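Local structure of tRNA (cytosine(38)-C(5))-methyltransferase (Schizosaccharomyces pombe, 6FDF) at residues N149-L155 against S167-A173; I183-F189 against Y323-L327; K200-L206 against K233-C239; I256-H262 against A275-F281. The protein methylates carbon 5 of cytosine 38 in the anticodon loop of tRNA(Asp), and less efficiently of tRNA(Glu), using S-adenosyl-L-methionine. One frame throughout, in Å; residues are numbered along the deposited sequence. Where two conformers were deposited one is given.

How the interactions relate
Interactions 1 and 2 belong to the catalytic domain and pack on each other, their centres 11 Å apart: helix 318-328 lies across the face of the last two strands, 149-155 and 167-173, with Tyr-170 CD1 3.4 Å from Leu-324 CD1. Interactions 3 and 4 form a second pair, centres 13 Å apart, where Ile-202 CG2 comes within 3.7 Å of Phe-281 CE1. The pairs lie well apart, the centres of interactions 1 and 4 being 36 Å from each other. Interaction 1 is the one beside the reaction site: the side chain of Trp-169 is about 8 Å from that of Cys-85, the predicted catalytic cysteine, and that of Arg-168 about 9 Å from the bound S-adenosyl-L-homocysteine.

Interaction 1. Residues N149-L155 against S167-A173; sequences NLIEGIL and SRWYGLA
Trp-169 and Glu-152 meet on one face of the strand pair, with the carboxylate turned 84° against the indole. Trp-169 NE1 donates to Glu-152 OE2 at 2.9 Å; the oxygen lies in the ring plane, yet the N-H reaches it from above the carboxylate plane. Glu-152 CG sits between its backbone N and carbonyl carbon (chi1 59°), and the chain runs extended beyond it, which carries the acid along to the indole edge. Its other oxygen, OE1, forms a salt bridge with Arg-140 of helix 134-145, so both oxygens are engaged. Ile-154 crosses the tryptophan side chain at about a right angle, CD1 reaching the ring edge and lying 3.6 Å from Trp-169 CB. With the indole cut back to an alanine, Glu-152 OE2 would probably lose its donor and a gap open beside Ile-154 CD1.

Strands 148-155 and 168-175 run antiparallel at the end of the class I methyltransferase sheet, 148-155 outermost, and Trp-169, Gly-171 and Ala-173 bond onward to strand 121-127. Three reciprocal pairs of backbone bonds join them; the Ile-151 N to Leu-172 O bond is 2.9 Å.

On the other face, Leu-155 CB comes 3.9 Å from Tyr-170 CE2, their side chains nearly perpendicular, and Ile-151 CG1 packs at 3.9 Å on Leu-172 CB. Helix 318-328 covers Tyr-170 and Leu-155 here. A water in the tyrosine ring plane links Tyr-170 OH, 2.6 Å away, to Leu-155 O, to which it donates at 2.8 Å.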
# COMPACT_ATOMS: atom_id res chain seq x y z
N ASN A 149 -6.04 -4.42 -22.38
CA ASN A 149 -5.66 -5.78 -22.01
C ASN A 149 -5.35 -5.76 -20.52
O ASN A 149 -4.38 -5.12 -20.09
CB ASN A 149 -4.45 -6.24 -22.83
CG ASN A 149 -4.12 -7.71 -22.65
OD1 ASN A 149 -4.18 -8.23 -21.53
ND2 ASN A 149 -3.74 -8.37 -23.74
N LEU A 150 -6.20 -6.40 -19.72
CA LEU A 150 -6.09 -6.39 -18.26
C LEU A 150 -5.61 -7.74 -17.75
O LEU A 150 -6.18 -8.78 -18.09
CB LEU A 150 -7.43 -6.03 -17.62
CG LEU A 150 -7.51 -6.10 -16.09
CD1 LEU A 150 -6.72 -4.97 -15.44
CD2 LEU A 150 -8.96 -6.07 -15.62
N ILE A 151 -4.56 -7.72 -16.93
CA ILE A 151 -4.18 -8.89 -16.14
C ILE A 151 -4.29 -8.54 -14.67
O ILE A 151 -4.18 -7.37 -14.29
CB ILE A 151 -2.76 -9.40 -16.48
CG1 ILE A 151 -1.72 -8.31 -16.19
CG2 ILE A 151 -2.70 -9.84 -17.94
CD1 ILE A 151 -0.28 -8.84 -16.24
N GLU A 152 -4.55 -9.55 -13.84
CA GLU A 152 -4.75 -9.30 -12.42
C GLU A 152 -4.25 -10.48 -11.61
O GLU A 152 -4.11 -11.60 -12.12
CB GLU A 152 -6.22 -8.99 -12.09
CG GLU A 152 -7.20 -10.08 -12.47
CD GLU A 152 -8.64 -9.65 -12.26
OE1 GLU A 152 -9.24 -9.09 -13.21
OE2 GLU A 152 -9.18 -9.87 -11.15
N GLY A 153 -3.98 -10.22 -10.33
CA GLY A 153 -3.55 -11.28 -9.44
C GLY A 153 -3.44 -10.78 -8.02
O GLY A 153 -3.52 -9.57 -7.75
N ILE A 154 -3.26 -11.73 -7.10
CA ILE A 154 -3.04 -11.44 -5.68
C ILE A 154 -1.57 -11.72 -5.37
O ILE A 154 -1.06 -12.80 -5.68
CB ILE A 154 -3.96 -12.29 -4.79
CG1 ILE A 154 -5.41 -12.20 -5.26
CG2 ILE A 154 -3.82 -11.89 -3.32
CD1 ILE A 154 -6.03 -10.86 -5.02
N LEU A 155 -0.92 -10.76 -4.73
CA LEU A 155 0.50 -10.86 -4.40
C LEU A 155 0.71 -10.35 -2.98
O LEU A 155 0.04 -9.42 -2.53
CB LEU A 155 1.38 -10.07 -5.38
CG LEU A 155 1.33 -10.52 -6.85
CD1 LEU A 155 1.93 -9.45 -7.76
CD2 LEU A 155 2.05 -11.85 -7.02
N SER A 167 -1.31 -9.23 1.62
CA SER A 167 -1.88 -9.69 0.37
C SER A 167 -2.76 -8.61 -0.23
O SER A 167 -3.62 -8.04 0.45
CB SER A 167 -2.68 -10.98 0.58
OG SER A 167 -1.83 -12.03 0.99
N ARG A 168 -2.53 -8.30 -1.50
CA ARG A 168 -3.27 -7.27 -2.20
C ARG A 168 -3.59 -7.73 -3.61
O ARG A 168 -2.83 -8.51 -4.20
CB ARG A 168 -2.48 -5.95 -2.26
CG ARG A 168 -2.24 -5.33 -0.90
CD ARG A 168 -3.57 -4.88 -0.32
NE ARG A 168 -3.43 -4.03 0.86
CZ ARG A 168 -3.57 -4.45 2.12
NH1 ARG A 168 -3.45 -3.58 3.12
NH2 ARG A 168 -3.84 -5.73 2.37
N TRP A 169 -4.71 -7.25 -4.13
CA TRP A 169 -5.07 -7.43 -5.53
C TRP A 169 -4.43 -6.34 -6.37
O TRP A 169 -4.35 -5.18 -5.93
CB TRP A 169 -6.59 -7.38 -5.69
CG TRP A 169 -7.09 -7.52 -7.10
CD1 TRP A 169 -7.44 -8.67 -7.74
CD2 TRP A 169 -7.33 -6.46 -8.03
NE1 TRP A 169 -7.87 -8.40 -9.01
CE2 TRP A 169 -7.81 -7.05 -9.22
CE3 TRP A 169 -7.18 -5.06 -7.98
CZ2 TRP A 169 -8.14 -6.30 -10.35
CZ3 TRP A 169 -7.51 -4.32 -9.10
CH2 TRP A 169 -7.98 -4.94 -10.27
N TYR A 170 -3.98 -6.71 -7.57
CA TYR A 170 -3.42 -5.76 -8.52
C TYR A 170 -4.03 -5.98 -9.89
O TYR A 170 -4.16 -7.12 -10.34
CB TYR A 170 -1.90 -5.90 -8.63
CG TYR A 170 -1.17 -5.68 -7.34
CD1 TYR A 170 -0.74 -4.41 -6.97
CD2 TYR A 170 -0.88 -6.75 -6.49
CE1 TYR A 170 -0.04 -4.21 -5.80
CE2 TYR A 170 -0.20 -6.55 -5.31
CZ TYR A 170 0.22 -5.28 -4.97
OH TYR A 170 0.90 -5.08 -3.79
N GLY A 171 -4.40 -4.88 -10.54
CA GLY A 171 -4.79 -4.90 -11.94
C GLY A 171 -3.83 -4.08 -12.77
O GLY A 171 -3.57 -2.92 -12.45
N LEU A 172 -3.27 -4.69 -13.81
CA LEU A 172 -2.36 -4.02 -14.74
C LEU A 172 -3.03 -4.01 -16.10
O LEU A 172 -3.39 -5.08 -16.62
CB LEU A 172 -1.01 -4.74 -14.81
CG LEU A 172 0.04 -4.48 -13.72
CD1 LEU A 172 -0.47 -4.89 -12.34
CD2 LEU A 172 1.33 -5.21 -14.05
N ALA A 173 -3.18 -2.83 -16.70
CA ALA A 173 -3.90 -2.69 -17.96
C ALA A 173 -3.04 -1.96 -18.98
O ALA A 173 -2.48 -0.90 -18.66
CB ALA A 173 -5.23 -1.94 -17.77
O HOH W 1 1.63 -7.11 -2.39

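Interaction 2. Residues I183-F189 against Y323-L327; sequences IDDVFQF and YLISL
Val-186 turns CG2 anti to its backbone N (chi1 79° for CG1), and that methyl drives into the helix surface, 3.4 Å from Tyr-323 CB. The two side chains meet at about a right angle. The same methyl also touches Leu-324 CD2 at 3.8 Å, so one branch of the valine packs against two successive helix residues. Ile-183 carries CG1 anti to N as well (chi1 -164°), which swings its CD1 toward the helix to lie 3.7 Å from Leu-324 CD2.

Residues 183-188 form a 3-10 segment that docks on helix 318-328 mainly through apolar packing, with no hydrogen bond across the two segments. Leu-324 continues past this contact onto Leu-155, Tyr-170 and Leu-172, so the helix and the 3-10 segment lie side by side on the same face of the large methyltransferase sheet, Ile-183 touching Leu-172 and Phe-187 touching Leu-155.

At the far end Phe-189 spreads its ring along one helix turn. Ser-326 CB stands over one face in a CH-pi contact, 4.2 Å from the ring centroid and 17° off the normal, while the serine hydroxyl is bonded to Ser-322 O. Phe-189 CE2 approaches Leu-327 CB at 3.8 Å, and Phe-189 CB meets Tyr-323 CD1 at the same distance. Asp-185 takes part through carbon, CB lying 3.9 Å from Leu-327 CD1; its OD2 instead accepts from Ser-182 N.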
# COMPACT_ATOMS: atom_id res chain seq x y z
N ILE A 183 0.77 -11.90 -14.88
CA ILE A 183 1.16 -11.30 -13.61
C ILE A 183 2.35 -12.05 -13.01
O ILE A 183 3.17 -11.45 -12.30
CB ILE A 183 -0.05 -11.26 -12.65
CG1 ILE A 183 0.21 -10.29 -11.50
CG2 ILE A 183 -0.41 -12.65 -12.16
CD1 ILE A 183 -0.23 -8.88 -11.79
N ASP A 184 2.47 -13.34 -13.30
CA ASP A 184 3.54 -14.14 -12.71
C ASP A 184 4.91 -13.78 -13.26
O ASP A 184 5.92 -14.21 -12.68
CB ASP A 184 3.26 -15.62 -12.93
CG ASP A 184 2.03 -16.09 -12.18
OD1 ASP A 184 1.82 -15.66 -11.03
OD2 ASP A 184 1.26 -16.90 -12.75
N ASP A 185 4.98 -13.02 -14.36
CA ASP A 185 6.27 -12.59 -14.88
C ASP A 185 7.00 -11.69 -13.89
O ASP A 185 8.22 -11.55 -13.97
CB ASP A 185 6.09 -11.87 -16.22
CG ASP A 185 5.34 -12.71 -17.23
OD1 ASP A 185 5.54 -13.95 -17.23
OD2 ASP A 185 4.56 -12.15 -18.03
N VAL A 186 6.26 -11.12 -12.93
CA VAL A 186 6.83 -10.21 -11.96
C VAL A 186 7.89 -10.89 -11.10
O VAL A 186 8.76 -10.21 -10.54
CB VAL A 186 5.69 -9.62 -11.09
CG1 VAL A 186 5.24 -10.61 -10.02
CG2 VAL A 186 6.10 -8.31 -10.49
N PHE A 187 7.86 -12.22 -10.99
CA PHE A 187 8.84 -12.90 -10.16
C PHE A 187 10.21 -12.97 -10.82
O PHE A 187 11.20 -13.17 -10.12
CB PHE A 187 8.31 -14.30 -9.80
CG PHE A 187 7.16 -14.24 -8.84
CD1 PHE A 187 7.37 -13.96 -7.50
CD2 PHE A 187 5.86 -14.37 -9.30
CE1 PHE A 187 6.31 -13.86 -6.62
CE2 PHE A 187 4.79 -14.26 -8.42
CZ PHE A 187 5.01 -14.02 -7.08
N GLN A 188 10.28 -12.78 -12.14
CA GLN A 188 11.57 -12.68 -12.82
C GLN A 188 12.33 -11.43 -12.40
O GLN A 188 13.52 -11.32 -12.71
CB GLN A 188 11.38 -12.69 -14.33
CG GLN A 188 10.80 -13.99 -14.87
CD GLN A 188 10.27 -13.86 -16.28
OE1 GLN A 188 10.82 -13.12 -17.10
NE2 GLN A 188 9.18 -14.57 -16.58
N PHE A 189 11.68 -10.50 -11.69
CA PHE A 189 12.31 -9.29 -11.19
C PHE A 189 12.78 -9.42 -9.76
O PHE A 189 13.66 -8.66 -9.34
CB PHE A 189 11.35 -8.10 -11.24
CG PHE A 189 10.95 -7.70 -12.61
CD1 PHE A 189 11.90 -7.23 -13.51
CD2 PHE A 189 9.63 -7.75 -13.00
CE1 PHE A 189 11.53 -6.84 -14.78
CE2 PHE A 189 9.25 -7.36 -14.27
CZ PHE A 189 10.21 -6.90 -15.16
N TYR A 323 8.16 -3.69 -8.86
CA TYR A 323 8.25 -4.79 -9.81
C TYR A 323 7.09 -4.76 -10.81
O TYR A 323 7.30 -4.98 -12.01
CB TYR A 323 8.27 -6.13 -9.08
CG TYR A 323 9.38 -6.34 -8.09
CD1 TYR A 323 10.65 -5.82 -8.30
CD2 TYR A 323 9.15 -7.07 -6.93
CE1 TYR A 323 11.67 -6.04 -7.38
CE2 TYR A 323 10.16 -7.28 -6.01
CZ TYR A 323 11.41 -6.77 -6.24
OH TYR A 323 12.41 -6.99 -5.31
N LEU A 324 5.87 -4.54 -10.32
CA LEU A 324 4.71 -4.51 -11.22
C LEU A 324 4.79 -3.34 -12.19
O LEU A 324 4.40 -3.46 -13.36
CB LEU A 324 3.42 -4.45 -10.42
CG LEU A 324 3.10 -5.72 -9.62
CD1 LEU A 324 2.11 -5.41 -8.53
CD2 LEU A 324 2.59 -6.83 -10.53
N ILE A 325 5.28 -2.18 -11.72
CA ILE A 325 5.45 -1.04 -12.62
C ILE A 325 6.43 -1.38 -13.73
O ILE A 325 6.20 -1.06 -14.90
CB ILE A 325 5.89 0.20 -11.82
CG1 ILE A 325 4.70 0.79 -11.07
CG2 ILE A 325 6.51 1.25 -12.74
CD1 ILE A 325 5.09 1.88 -10.09
N SER A 326 7.55 -2.02 -13.37
CA SER A 326 8.54 -2.44 -14.37
C SER A 326 7.91 -3.34 -15.42
O SER A 326 8.13 -3.17 -16.63
CB SER A 326 9.70 -3.15 -13.68
OG SER A 326 10.38 -2.27 -12.81
N LEU A 327 7.12 -4.32 -14.97
CA LEU A 327 6.41 -5.20 -15.90
C LEU A 327 5.43 -4.41 -16.76
O LEU A 327 5.41 -4.55 -17.99
CB LEU A 327 5.67 -6.28 -15.12
CG LEU A 327 4.84 -7.24 -15.97
CD1 LEU A 327 5.74 -8.02 -16.93
CD2 LEU A 327 4.04 -8.18 -15.09

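Interaction 3. Residues K200-L206 against K233-C239; sequences KRIRDYL and KPDSSSC
Arg-201 and its two successors meet the 233-239 loop through three carbonyl oxygens. The guanidinium NH1 of Arg-201 donates to Asp-235 O at 2.8 Å, approaching almost in line with the carbonyl, and the backbone N atoms of Ile-202 and Arg-203 bind Ser-236 O at 2.9 Å and Pro-234 O at 2.8 Å. The last bond falls on an in-plane lone pair of the proline carbonyl.

Arg-201 reaches so far because its chain stays extended from CG to NE (chi2 172°, chi3 -177°), passing beside Ser-236 O on the way. Ile-202 buries its side chain under the loop, CD1 lying 3.9 Å from Cys-239 SG. Arg-203, bent at chi3 (97°), folds back so that NH1 lies 3.4 Å from Asp-235 CB; the Asp-235 carboxylate stays apart from it. Leu-206 CD1 rests against the ring of Pro-234.

Further out, Glu-196 forms a salt bridge with Arg-201 NH2, giving the guanidinium a second hold. Asp-204 OD2 accepts from Arg-201 N at 2.9 Å through its anti lone pair, fixing the start of the 3-10 segment, while Ser-236 OG accepts from Lys-233 N. Toward the interior, Ile-202 packs on Phe-281 and Leu-206 on Leu-257. The pattern joins a short 3-10 segment to the carbonyls of a type I beta turn, Lys-233 to Ser-236, at the protein surface.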
# COMPACT_ATOMS: atom_id res chain seq x y z
N LYS A 200 15.45 -12.70 4.25
CA LYS A 200 15.29 -11.55 5.12
C LYS A 200 14.40 -11.89 6.30
O LYS A 200 13.41 -12.61 6.18
CB LYS A 200 14.74 -10.36 4.33
CG LYS A 200 15.72 -9.89 3.27
CD LYS A 200 15.48 -8.45 2.86
CE LYS A 200 16.49 -8.02 1.81
NZ LYS A 200 17.88 -8.05 2.37
N ARG A 201 14.78 -11.36 7.46
CA ARG A 201 14.06 -11.59 8.70
C ARG A 201 13.80 -10.23 9.34
O ARG A 201 14.28 -9.20 8.87
CB ARG A 201 14.85 -12.52 9.63
CG ARG A 201 15.04 -13.91 9.02
CD ARG A 201 15.97 -14.80 9.82
NE ARG A 201 16.17 -16.09 9.16
CZ ARG A 201 15.36 -17.14 9.31
NH1 ARG A 201 14.31 -17.06 10.11
NH2 ARG A 201 15.62 -18.27 8.66
N ILE A 202 13.00 -10.26 10.41
CA ILE A 202 12.59 -9.02 11.08
C ILE A 202 13.80 -8.17 11.46
O ILE A 202 13.79 -6.94 11.30
CB ILE A 202 11.71 -9.34 12.30
CG1 ILE A 202 10.41 -10.02 11.83
CG2 ILE A 202 11.40 -8.08 13.08
CD1 ILE A 202 9.60 -9.15 10.90
N ARG A 203 14.86 -8.82 11.96
CA ARG A 203 16.05 -8.08 12.41
C ARG A 203 16.62 -7.19 11.32
O ARG A 203 17.25 -6.17 11.62
CB ARG A 203 17.13 -9.07 12.88
CG ARG A 203 17.56 -10.06 11.80
CD ARG A 203 18.78 -10.87 12.21
NE ARG A 203 18.43 -12.18 12.76
CZ ARG A 203 18.62 -13.34 12.12
NH1 ARG A 203 18.28 -14.48 12.69
NH2 ARG A 203 19.16 -13.35 10.90
N ASP A 204 16.41 -7.54 10.05
CA ASP A 204 16.97 -6.75 8.96
C ASP A 204 16.27 -5.41 8.77
O ASP A 204 16.77 -4.57 8.03
CB ASP A 204 16.91 -7.55 7.66
CG ASP A 204 17.79 -8.79 7.70
OD1 ASP A 204 19.01 -8.65 7.92
OD2 ASP A 204 17.25 -9.91 7.53
N TYR A 205 15.13 -5.20 9.43
CA TYR A 205 14.36 -3.98 9.32
C TYR A 205 14.33 -3.17 10.60
O TYR A 205 13.87 -2.02 10.58
CB TYR A 205 12.92 -4.30 8.88
CG TYR A 205 12.86 -4.95 7.51
CD1 TYR A 205 13.20 -6.29 7.34
CD2 TYR A 205 12.48 -4.22 6.39
CE1 TYR A 205 13.16 -6.89 6.10
CE2 TYR A 205 12.43 -4.82 5.14
CZ TYR A 205 12.77 -6.15 5.00
OH TYR A 205 12.72 -6.74 3.76
N LEU A 206 14.80 -3.73 11.71
CA LEU A 206 14.66 -3.06 13.00
C LEU A 206 15.59 -1.87 13.13
O LEU A 206 16.72 -1.87 12.61
CB LEU A 206 14.92 -4.05 14.15
CG LEU A 206 13.98 -5.24 14.28
CD1 LEU A 206 14.39 -6.15 15.43
CD2 LEU A 206 12.53 -4.76 14.45
N LYS A 233 9.80 -12.45 16.85
CA LYS A 233 11.13 -12.17 17.36
C LYS A 233 12.01 -11.67 16.22
O LYS A 233 11.63 -11.76 15.05
CB LYS A 233 11.74 -13.43 18.00
CG LYS A 233 11.10 -13.78 19.35
CD LYS A 233 11.58 -15.12 19.90
CE LYS A 233 10.52 -16.20 19.68
NZ LYS A 233 10.75 -17.42 20.50
N PRO A 234 13.17 -11.06 16.53
CA PRO A 234 14.05 -10.57 15.45
C PRO A 234 14.39 -11.63 14.41
O PRO A 234 14.58 -11.28 13.24
CB PRO A 234 15.29 -10.10 16.21
CG PRO A 234 14.76 -9.69 17.54
CD PRO A 234 13.66 -10.66 17.86
N ASP A 235 14.47 -12.90 14.79
CA ASP A 235 14.79 -13.94 13.82
C ASP A 235 13.58 -14.45 13.05
O ASP A 235 13.74 -15.35 12.23
CB ASP A 235 15.50 -15.11 14.52
CG ASP A 235 14.58 -15.88 15.45
OD1 ASP A 235 13.57 -15.30 15.91
OD2 ASP A 235 14.87 -17.06 15.73
N SER A 236 12.39 -13.89 13.28
CA SER A 236 11.21 -14.33 12.55
C SER A 236 11.32 -13.97 11.07
O SER A 236 11.87 -12.94 10.70
CB SER A 236 9.94 -13.71 13.14
OG SER A 236 9.77 -14.13 14.48
N SER A 237 10.74 -14.83 10.23
CA SER A 237 10.74 -14.61 8.79
C SER A 237 9.43 -14.01 8.28
O SER A 237 9.25 -13.87 7.07
CB SER A 237 11.03 -15.92 8.05
OG SER A 237 10.08 -16.91 8.39
N SER A 238 8.50 -13.66 9.17
CA SER A 238 7.31 -12.94 8.74
C SER A 238 6.70 -12.22 9.93
O SER A 238 7.08 -12.44 11.09
CB SER A 238 6.28 -13.86 8.08
OG SER A 238 5.30 -13.10 7.38
N CYS A 239 5.72 -11.37 9.63
CA CYS A 239 4.88 -10.74 10.63
C CYS A 239 3.56 -10.40 9.96
O CYS A 239 3.43 -10.46 8.73
CB CYS A 239 5.54 -9.50 11.25
SG CYS A 239 5.92 -8.12 10.12

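Interaction 4. Residues I256-H262 against A275-F281; sequences ILQMSDH and ALQLRYF
This is a buried antiparallel strand pairing in the small three-stranded sheet, well away from the catalytic domain's large one, and it continues into the loops beyond both strands. Leu-257 and Arg-279 form its hydrogen-bonded pair, Leu-257 N meeting Arg-279 O at 2.9 Å. Their side chains run side by side in the same direction, with Leu-257 CD2 over one face of the guanidinium, 3.5 Å from Arg-279 NH2. Met-259 crosses the arginine at about a right angle and sets SD at the guanidinium edge, 3.4 Å from Arg-279 NE. Glu-285 holds the arginine's NH1 in a salt bridge, and Trp-212 adds a cation-pi contact.

Strand 256-258 is the central one: it has strand 231-232 parallel on one flank and 278-279 antiparallel on the other, consistent with the smaller, target-recognition domain of C5-methyltransferases. Helix 265-272 lies in the connection between 256-262 and 275-281.

At the end of its strand, Gln-258 has CG anti to N (chi1 169°) and stretches out with Gln-258 OE1 3.6 Å from Leu-276 CD2. Gln-258 NE2 donates to His-262 O at 2.9 Å and to Ser-260 O, while OE1 bonds to Thr-265. A leucine at Gln-258 would probably leave those two carbonyls without their shared donor and set the turn to His-262 free to shift. Leu-276 O accepts from Ser-260 N at 3.2 Å, and Ser-260 OG pairs with His-262 ND1 at 2.7 Å, in the imidazole plane.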
# COMPACT_ATOMS: atom_id res chain seq x y z
N ILE A 256 3.48 -7.79 17.23
CA ILE A 256 4.34 -7.05 18.14
C ILE A 256 5.63 -7.84 18.32
O ILE A 256 5.71 -9.03 17.99
CB ILE A 256 3.67 -6.77 19.50
CG1 ILE A 256 3.13 -8.06 20.13
CG2 ILE A 256 2.53 -5.75 19.33
CD1 ILE A 256 2.64 -7.88 21.55
N LEU A 257 6.64 -7.17 18.86
CA LEU A 257 8.01 -7.66 18.89
C LEU A 257 8.42 -8.02 20.31
O LEU A 257 8.38 -7.17 21.21
CB LEU A 257 8.97 -6.61 18.33
CG LEU A 257 10.43 -7.06 18.24
CD1 LEU A 257 10.61 -8.11 17.16
CD2 LEU A 257 11.34 -5.87 17.99
N GLN A 258 8.85 -9.27 20.51
CA GLN A 258 9.47 -9.70 21.75
C GLN A 258 10.95 -9.33 21.73
O GLN A 258 11.69 -9.81 20.87
CB GLN A 258 9.31 -11.20 21.95
CG GLN A 258 10.16 -11.77 23.08
CD GLN A 258 10.06 -13.28 23.19
OE1 GLN A 258 9.05 -13.88 22.82
NE2 GLN A 258 11.12 -13.91 23.70
N MET A 259 11.37 -8.48 22.67
CA MET A 259 12.78 -8.12 22.77
C MET A 259 13.56 -9.00 23.74
O MET A 259 14.80 -8.99 23.70
CB MET A 259 12.92 -6.65 23.19
CG MET A 259 12.40 -5.67 22.15
SD MET A 259 12.88 -3.96 22.44
CE MET A 259 11.82 -3.52 23.81
N SER A 260 12.89 -9.74 24.62
CA SER A 260 13.60 -10.64 25.51
C SER A 260 14.07 -11.89 24.75
O SER A 260 13.68 -12.15 23.62
CB SER A 260 12.71 -11.03 26.69
OG SER A 260 11.75 -11.99 26.29
N ASP A 261 14.93 -12.67 25.41
CA ASP A 261 15.55 -13.82 24.79
C ASP A 261 14.82 -15.13 25.06
O ASP A 261 15.31 -16.19 24.66
CB ASP A 261 17.01 -13.96 25.26
CG ASP A 261 17.12 -14.20 26.75
OD1 ASP A 261 16.39 -13.53 27.52
OD2 ASP A 261 17.94 -15.05 27.16
N HIS A 262 13.66 -15.09 25.73
CA HIS A 262 12.93 -16.31 26.06
C HIS A 262 12.65 -17.12 24.80
O HIS A 262 12.10 -16.60 23.82
CB HIS A 262 11.62 -15.98 26.77
CG HIS A 262 11.80 -15.26 28.08
ND1 HIS A 262 11.86 -13.89 28.17
CD2 HIS A 262 11.92 -15.73 29.34
CE1 HIS A 262 12.02 -13.54 29.43
NE2 HIS A 262 12.05 -14.64 30.16
N ALA A 275 7.74 -9.61 31.20
CA ALA A 275 9.15 -9.94 31.07
C ALA A 275 9.54 -10.27 29.63
O ALA A 275 10.74 -10.40 29.34
CB ALA A 275 9.51 -11.11 31.98
N LEU A 276 8.57 -10.40 28.73
CA LEU A 276 8.85 -10.59 27.32
C LEU A 276 9.33 -9.32 26.64
O LEU A 276 9.80 -9.40 25.50
CB LEU A 276 7.61 -11.11 26.60
CG LEU A 276 7.23 -12.56 26.93
CD1 LEU A 276 5.84 -12.87 26.39
CD2 LEU A 276 8.27 -13.52 26.36
N GLN A 277 9.21 -8.17 27.30
CA GLN A 277 9.67 -6.89 26.75
C GLN A 277 9.06 -6.66 25.37
O GLN A 277 9.75 -6.43 24.38
CB GLN A 277 11.19 -6.82 26.70
CG GLN A 277 11.88 -7.12 28.02
CD GLN A 277 13.39 -7.04 27.91
OE1 GLN A 277 14.10 -8.01 28.19
NE2 GLN A 277 13.90 -5.89 27.48
N LEU A 278 7.73 -6.74 25.32
CA LEU A 278 7.00 -6.60 24.06
C LEU A 278 6.84 -5.13 23.72
O LEU A 278 6.43 -4.33 24.56
CB LEU A 278 5.63 -7.27 24.18
CG LEU A 278 5.67 -8.77 24.45
CD1 LEU A 278 4.36 -9.24 25.07
CD2 LEU A 278 5.95 -9.52 23.17
N ARG A 279 7.13 -4.78 22.47
CA ARG A 279 6.94 -3.43 21.98
C ARG A 279 6.28 -3.46 20.61
O ARG A 279 6.36 -4.45 19.88
CB ARG A 279 8.26 -2.65 21.89
CG ARG A 279 9.23 -3.12 20.80
CD ARG A 279 10.37 -2.10 20.66
NE ARG A 279 11.45 -2.49 19.76
CZ ARG A 279 11.45 -2.27 18.45
NH1 ARG A 279 10.40 -1.70 17.86
NH2 ARG A 279 12.50 -2.63 17.71
N TYR A 280 5.61 -2.36 20.26
CA TYR A 280 5.16 -2.16 18.89
C TYR A 280 6.36 -1.90 17.99
O TYR A 280 7.40 -1.40 18.43
CB TYR A 280 4.18 -0.99 18.80
CG TYR A 280 2.95 -1.18 19.66
CD1 TYR A 280 1.95 -2.07 19.28
CD2 TYR A 280 2.80 -0.48 20.86
CE1 TYR A 280 0.83 -2.27 20.07
CE2 TYR A 280 1.67 -0.67 21.65
CZ TYR A 280 0.69 -1.56 21.24
OH TYR A 280 -0.43 -1.75 22.03
N PHE A 281 6.23 -2.27 16.71
CA PHE A 281 7.16 -1.75 15.72
C PHE A 281 7.03 -0.23 15.66
O PHE A 281 5.93 0.31 15.79
CB PHE A 281 6.88 -2.35 14.34
CG PHE A 281 7.23 -3.81 14.24
CD1 PHE A 281 8.54 -4.21 14.06
CD2 PHE A 281 6.24 -4.78 14.34
CE1 PHE A 281 8.86 -5.56 13.97
CE2 PHE A 281 6.56 -6.12 14.25
CZ PHE A 281 7.88 -6.51 14.07